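Side-chain contacts in type IV pilus biogenesis factor PilY1 (PDB 3HX6), which primes type IV pilus assembly, takes part in adhesion to host cells, and probably controls twitching motility and pilus retraction through calcium binding and release: residues E79-K82 / T83-P86; T349-Y352 / F353-A356; G72-S75 / T76-E79. The protein carries 3 engineered substitutions. All coordinates share one frame; numbering follows the deposited sequence.

Interaction 1 of 3, residues E79-K82 / T83-P86; sequences EAQK and TRAP
The carbonyl oxygen of Gln81 is gripped twice: it accepts from Arg84 N at 3.1 Å and from a water that lies 2.9 Å from Gln81 O. The amide comes in from above the carbonyl plane, 80° out of it, and so does not use a lone pair. The same water also donates to Arg84 O, tying both backbone oxygens of the turn together. One residue earlier, Thr83 N makes a weak bond to Ala80 O, 3.5 Å long, and Thr83 CG2 lies against that same oxygen. The side chains of Gln81 and Arg84 cross at a slant, the amide plane turned 46° from the guanidinium. Gln81 NE2 sits over one guanidinium face, 3.1 Å from Arg84 NE; both are donors, so the contact is packing and not a hydrogen bond. A bend at chi2 of Gln81 (-48°) folds the amide back over the arginine. The guanidinium spends its N-H groups on other parts of the chain: NE on Gly56 O, NH1 on Thr153 OG1 and Thr172 O. With Pro174 also touching Arg84, the turn links the end of helix 74-82 to neighbouring loops and to strand 150-158, just before the chain enters strand 87-91 of the PilY1 beta-propeller domain.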
loop_
_atom_site.group_PDB
_atom_site.type_symbol
_atom_site.label_atom_id
_atom_site.label_comp_id
_atom_site.label_asym_id
_atom_site.label_seq_id
_atom_site.Cartn_x
_atom_site.Cartn_y
_atom_site.Cartn_z
ATOM N N GLU A 79 6.709 3.040 16.408
ATOM C CA GLU A 79 6.445 1.722 16.974
ATOM C C GLU A 79 5.282 1.777 17.951
ATOM O O GLU A 79 4.401 0.921 17.929
ATOM C CB GLU A 79 7.687 1.189 17.692
ATOM C CG GLU A 79 8.751 0.619 16.766
ATOM C CD GLU A 79 8.270 -0.606 16.011
ATOM O OE1 GLU A 79 7.802 -1.563 16.666
ATOM O OE2 GLU A 79 8.361 -0.613 14.766
ATOM N N ALA A 80 5.287 2.789 18.810
ATOM C CA ALA A 80 4.231 2.949 19.797
ATOM C C ALA A 80 2.863 3.103 19.141
ATOM O O ALA A 80 1.877 2.524 19.599
ATOM C CB ALA A 80 4.522 4.153 20.675
ATOM N N GLN A 81 2.810 3.868 18.057
ATOM C CA GLN A 81 1.554 4.116 17.362
ATOM C C GLN A 81 1.065 2.955 16.504
ATOM O O GLN A 81 -0.053 2.987 15.993
ATOM C CB GLN A 81 1.679 5.384 16.519
ATOM C CG GLN A 81 2.365 6.514 17.269
ATOM C CD GLN A 81 1.800 6.722 18.664
ATOM O OE1 GLN A 81 2.506 7.162 19.573
ATOM N NE2 GLN A 81 0.522 6.419 18.838
ATOM N N LYS A 82 1.895 1.931 16.342
ATOM C CA LYS A 82 1.491 0.769 15.556
ATOM C C LYS A 82 0.310 0.105 16.251
ATOM O O LYS A 82 -0.552 -0.490 15.609
ATOM C CB LYS A 82 2.635 -0.237 15.452
ATOM C CG LYS A 82 3.711 0.121 14.451
ATOM C CD LYS A 82 4.832 -0.908 14.500
ATOM C CE LYS A 82 5.830 -0.700 13.374
ATOM N NZ LYS A 82 5.201 -0.920 12.042
ATOM N N THR A 83 0.285 0.225 17.573
ATOM C CA THR A 83 -0.763 -0.366 18.394
ATOM C C THR A 83 -1.775 0.653 18.923
ATOM O O THR A 83 -2.600 0.328 19.781
ATOM C CB THR A 83 -0.140 -1.125 19.590
ATOM O OG1 THR A 83 -1.163 -1.473 20.532
ATOM C CG2 THR A 83 0.914 -0.270 20.276
ATOM N N ARG A 84 -1.722 1.880 18.412
ATOM C CA ARG A 84 -2.651 2.914 18.859
ATOM C C ARG A 84 -4.065 2.664 18.341
ATOM O O ARG A 84 -4.262 2.332 17.170
ATOM C CB ARG A 84 -2.174 4.299 18.404
ATOM C CG ARG A 84 -3.139 5.429 18.750
ATOM C CD ARG A 84 -2.502 6.793 18.546
ATOM N NE ARG A 84 -1.986 6.978 17.193
ATOM C CZ ARG A 84 -1.312 8.054 16.799
ATOM N NH1 ARG A 84 -1.079 9.035 17.657
ATOM N NH2 ARG A 84 -0.866 8.148 15.555
ATOM N N ALA A 85 -5.048 2.827 19.221
ATOM C CA ALA A 85 -6.443 2.621 18.847
ATOM C C ALA A 85 -6.874 3.696 17.853
ATOM O O ALA A 85 -6.919 4.877 18.186
ATOM C CB ALA A 85 -7.333 2.660 20.084
ATOM N N PRO A 86 -7.192 3.294 16.615
ATOM C CA PRO A 86 -7.620 4.217 15.559
ATOM C C PRO A 86 -8.802 5.108 15.944
ATOM O O PRO A 86 -9.719 4.683 16.649
ATOM C CB PRO A 86 -7.958 3.281 14.404
ATOM C CG PRO A 86 -6.986 2.157 14.601
ATOM C CD PRO A 86 -7.077 1.921 16.090
HETATM O O HOH W 1 -2.734 2.400 15.202
#

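Interaction 2 of 3, residues T349-Y352 / F353-A356; sequences TGKY and FENA
In the loop that joins strands 343-348 and 367-373 of the PilY1 beta-propeller domain, Lys351 and Glu354, three residues apart along the chain, form a salt bridge, Lys351 NZ to Glu354 OE2 at 3.4 Å. No hydrogen bond joins Lys351 to Glu354, and the pairing is electrostatic. The two side chains reach it differently. Lys351 places CG between its backbone N and carbonyl carbon (chi1 80°), runs straight through chi2 and chi3, and turns its ammonium at chi4 (71°) toward the glutamate. Glu354 stays extended beyond CG and brings one carboxylate oxygen to the meeting point. The stronger partner of the ammonium is Asp357, whose OD1 forms a salt bridge with Lys351 NZ while its OD2 accepts from Glu354 N. Asp357 therefore holds both the lysine and the backbone of the glutamate, and two carboxylates near one ammonium would probably favour its charged form. Between the charged residues in the sequence, Tyr352 and Phe353 are buried. Their mutual contact is confined to the backbone and CB atoms: Phe353 CB lies 3.7 Å from Tyr352 C, and Tyr352 CB is 3.6 Å from Phe353 N. Both rings pack on helix 130-137, Tyr352 edge-to-face on His132 and Phe353 on Tyr135, and Phe353 also joins an aromatic cluster with Tyr216 and Phe195. What results is a connecting loop of a beta-propeller whose aromatic pair is buried against other parts of the fold, with a partly exposed lysine-carboxylate cluster beside it.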
loop_
_atom_site.group_PDB
_atom_site.type_symbol
_atom_site.label_atom_id
_atom_site.label_comp_id
_atom_site.label_asym_id
_atom_site.label_seq_id
_atom_site.Cartn_x
_atom_site.Cartn_y
_atom_site.Cartn_z
ATOM N N THR A 349 -9.717 28.620 -8.423
ATOM C CA THR A 349 -10.495 29.639 -7.750
ATOM C C THR A 349 -11.878 29.158 -7.337
ATOM O O THR A 349 -12.402 28.182 -7.877
ATOM C CB THR A 349 -10.618 30.895 -8.640
ATOM O OG1 THR A 349 -11.357 30.575 -9.823
ATOM C CG2 THR A 349 -9.223 31.383 -9.046
ATOM N N GLY A 350 -12.454 29.861 -6.370
ATOM C CA GLY A 350 -13.771 29.525 -5.867
ATOM C C GLY A 350 -13.906 29.941 -4.413
ATOM O O GLY A 350 -12.909 30.181 -3.732
ATOM N N LYS A 351 -15.143 30.061 -3.943
ATOM C CA LYS A 351 -15.404 30.423 -2.556
ATOM C C LYS A 351 -16.764 29.831 -2.223
ATOM O O LYS A 351 -17.682 29.863 -3.041
ATOM C CB LYS A 351 -15.357 31.948 -2.357
ATOM C CG LYS A 351 -16.579 32.744 -2.747
ATOM C CD LYS A 351 -16.291 34.236 -2.523
ATOM C CE LYS A 351 -17.537 35.093 -2.641
ATOM N NZ LYS A 351 -18.460 34.882 -1.492
ATOM N N TYR A 352 -16.884 29.282 -1.021
ATOM C CA TYR A 352 -18.099 28.589 -0.623
ATOM C C TYR A 352 -18.458 28.783 0.848
ATOM O O TYR A 352 -19.352 28.102 1.348
ATOM C CB TYR A 352 -17.857 27.097 -0.877
ATOM C CG TYR A 352 -19.066 26.219 -1.090
ATOM C CD1 TYR A 352 -19.044 24.889 -0.678
ATOM C CD2 TYR A 352 -20.191 26.677 -1.777
ATOM C CE1 TYR A 352 -20.098 24.031 -0.947
ATOM C CE2 TYR A 352 -21.260 25.815 -2.055
ATOM C CZ TYR A 352 -21.198 24.493 -1.635
ATOM O OH TYR A 352 -22.225 23.615 -1.897
ATOM N N PHE A 353 -17.782 29.694 1.546
ATOM C CA PHE A 353 -18.047 29.859 2.974
ATOM C C PHE A 353 -19.294 30.620 3.387
ATOM O O PHE A 353 -19.823 30.382 4.469
ATOM C CB PHE A 353 -16.820 30.451 3.685
ATOM C CG PHE A 353 -16.530 31.881 3.337
ATOM C CD1 PHE A 353 -16.930 32.909 4.180
ATOM C CD2 PHE A 353 -15.835 32.200 2.181
ATOM C CE1 PHE A 353 -16.639 34.237 3.877
ATOM C CE2 PHE A 353 -15.539 33.519 1.867
ATOM C CZ PHE A 353 -15.942 34.543 2.718
ATOM N N GLU A 354 -19.780 31.524 2.545
ATOM C CA GLU A 354 -20.978 32.279 2.896
ATOM C C GLU A 354 -22.242 31.591 2.403
ATOM O O GLU A 354 -22.201 30.827 1.439
ATOM C CB GLU A 354 -20.892 33.691 2.322
ATOM C CG GLU A 354 -19.953 34.588 3.100
ATOM C CD GLU A 354 -19.734 35.921 2.430
ATOM O OE1 GLU A 354 -19.183 36.830 3.088
ATOM O OE2 GLU A 354 -20.105 36.055 1.242
ATOM N N ASN A 355 -23.365 31.859 3.064
ATOM C CA ASN A 355 -24.631 31.248 2.663
ATOM C C ASN A 355 -24.910 31.523 1.202
ATOM O O ASN A 355 -25.291 30.630 0.454
ATOM C CB ASN A 355 -25.791 31.773 3.514
ATOM C CG ASN A 355 -25.902 31.056 4.843
ATOM O OD1 ASN A 355 -25.172 30.096 5.105
ATOM N ND2 ASN A 355 -26.821 31.511 5.689
ATOM N N ALA A 356 -24.706 32.768 0.797
ATOM C CA ALA A 356 -24.933 33.164 -0.580
ATOM C C ALA A 356 -24.162 32.277 -1.564
ATOM O O ALA A 356 -24.631 32.025 -2.676
ATOM C CB ALA A 356 -24.539 34.628 -0.765
#

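Interaction 3 of 3, residues G72-S75 / T76-E79; sequences GNYS and TFAE
Asn73 and Thr76 grip each other by two bonds at the start of helix 74-82. Thr76 OG1 donates to Asn73 O at 2.8 Å, and Thr76 N donates to Asn73 OD1 at 3.2 Å, the amide coming from above the plane of the side-chain carbonyl. The two side chains cross at about a right angle, with Thr76 CG2 packed against the asparagine amide, 3.5 Å from Asn73 OD1. A second donor to the same OD1, Ser75 OG, reaches Asn73 OD1 at 2.6 Å, this time in the carbonyl plane, so the capping oxygen accepts two bonds, which help fix the rotation of the amide. Asn73 has CG opposite its own N (chi1 -164°), which carries OD1 over the first turn. This is an N-cap: the asparagine side chain answers a backbone N-H that has no earlier helical carbonyl to bond. Regular turns follow, Ala78 N donating to Tyr74 O at 2.6 Å, nearly along the C=O bond, and Glu79 N donating to Ser75 O at 2.9 Å; Glu79 CG also rests against that oxygen. On another side of the helix Tyr74 and Phe77 pack at an oblique angle, Tyr74 CE1 meeting Phe77 CD2 at 3.7 Å, with the ring planes 36° apart. Ala78 CB lies farther off, 4.4 Å from Tyr74 CE2. The tyrosine ring is positioned from outside: its hydroxyl bonds to Asp144 OD2 and Tyr60 N, Trp151 meets it edge-to-face, and Thr62 and Ala65 of helix 62-65 pack on it. Phe77 in turn touches Thr172, while Asn73 and Ser75 pack on Ser407 of the second subunit.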
loop_
_atom_site.group_PDB
_atom_site.type_symbol
_atom_site.label_atom_id
_atom_site.label_comp_id
_atom_site.label_asym_id
_atom_site.label_seq_id
_atom_site.Cartn_x
_atom_site.Cartn_y
_atom_site.Cartn_z
ATOM N N GLY A 72 14.974 13.757 19.129
ATOM C CA GLY A 72 13.890 12.820 19.365
ATOM C C GLY A 72 14.170 11.463 18.746
ATOM O O GLY A 72 15.228 11.251 18.155
ATOM N N ASN A 73 13.227 10.537 18.890
ATOM C CA ASN A 73 13.375 9.205 18.316
ATOM C C ASN A 73 12.052 8.843 17.646
ATOM O O ASN A 73 11.138 8.341 18.297
ATOM C CB ASN A 73 13.695 8.177 19.403
ATOM C CG ASN A 73 14.218 6.881 18.830
ATOM O OD1 ASN A 73 13.688 6.365 17.844
ATOM N ND2 ASN A 73 15.267 6.344 19.442
ATOM N N TYR A 74 11.945 9.094 16.346
ATOM C CA TYR A 74 10.696 8.810 15.654
ATOM C C TYR A 74 10.376 7.324 15.553
ATOM O O TYR A 74 9.212 6.937 15.642
ATOM C CB TYR A 74 10.692 9.425 14.252
ATOM C CG TYR A 74 9.295 9.589 13.687
ATOM C CD1 TYR A 74 8.419 10.545 14.211
ATOM C CD2 TYR A 74 8.833 8.772 12.653
ATOM C CE1 TYR A 74 7.118 10.681 13.723
ATOM C CE2 TYR A 74 7.530 8.898 12.158
ATOM C CZ TYR A 74 6.679 9.856 12.700
ATOM O OH TYR A 74 5.387 9.978 12.229
ATOM N N SER A 75 11.396 6.489 15.370
ATOM C CA SER A 75 11.161 5.052 15.257
ATOM C C SER A 75 10.422 4.507 16.479
ATOM O O SER A 75 9.521 3.683 16.338
ATOM C CB SER A 75 12.479 4.295 15.075
ATOM O OG SER A 75 13.257 4.357 16.253
ATOM N N THR A 76 10.795 4.965 17.673
ATOM C CA THR A 76 10.130 4.498 18.886
ATOM C C THR A 76 8.716 5.073 18.969
ATOM O O THR A 76 7.810 4.448 19.521
ATOM C CB THR A 76 10.916 4.875 20.166
ATOM O OG1 THR A 76 11.082 6.293 20.235
ATOM C CG2 THR A 76 12.287 4.213 20.165
ATOM N N PHE A 77 8.529 6.268 18.418
ATOM C CA PHE A 77 7.211 6.888 18.414
ATOM C C PHE A 77 6.339 6.116 17.439
ATOM O O PHE A 77 5.191 5.801 17.731
ATOM C CB PHE A 77 7.292 8.339 17.948
ATOM C CG PHE A 77 5.952 9.020 17.859
ATOM C CD1 PHE A 77 5.318 9.487 19.002
ATOM C CD2 PHE A 77 5.322 9.184 16.630
ATOM C CE1 PHE A 77 4.076 10.117 18.924
ATOM C CE2 PHE A 77 4.084 9.810 16.542
ATOM C CZ PHE A 77 3.462 10.274 17.692
ATOM N N ALA A 78 6.893 5.828 16.269
ATOM C CA ALA A 78 6.167 5.093 15.239
ATOM C C ALA A 78 5.762 3.725 15.776
ATOM O O ALA A 78 4.612 3.304 15.628
ATOM C CB ALA A 78 7.036 4.937 13.995
ATOM N N GLU A 79 6.709 3.040 16.408
ATOM C CA GLU A 79 6.445 1.722 16.974
ATOM C C GLU A 79 5.282 1.777 17.951
ATOM O O GLU A 79 4.401 0.921 17.929
ATOM C CB GLU A 79 7.687 1.189 17.692
ATOM C CG GLU A 79 8.751 0.619 16.766
ATOM C CD GLU A 79 8.270 -0.606 16.011
ATOM O OE1 GLU A 79 7.802 -1.563 16.666
ATOM O OE2 GLU A 79 8.361 -0.613 14.766
#

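How the interactions relate
Interactions 1 and 3 occupy the two ends of helix 74-82 and share Glu79; interaction 3 deals with the helix start and interaction 1 with the exit toward strand 87-91. At the start, a side-chain oxygen caps a backbone N-H and also takes a serine hydroxyl, whereas at the exit a backbone oxygen and a water do the work beside an arginine whose guanidinium is held by loops and strand 150-158. Interaction 2 lies in a loop nearer the chain's centre and relies on charge pairing and buried rings. All three are partly buried; the second subunit packs on interaction 3 and reaches the shared Glu79 weakly, whereas no other chain touches interaction 2.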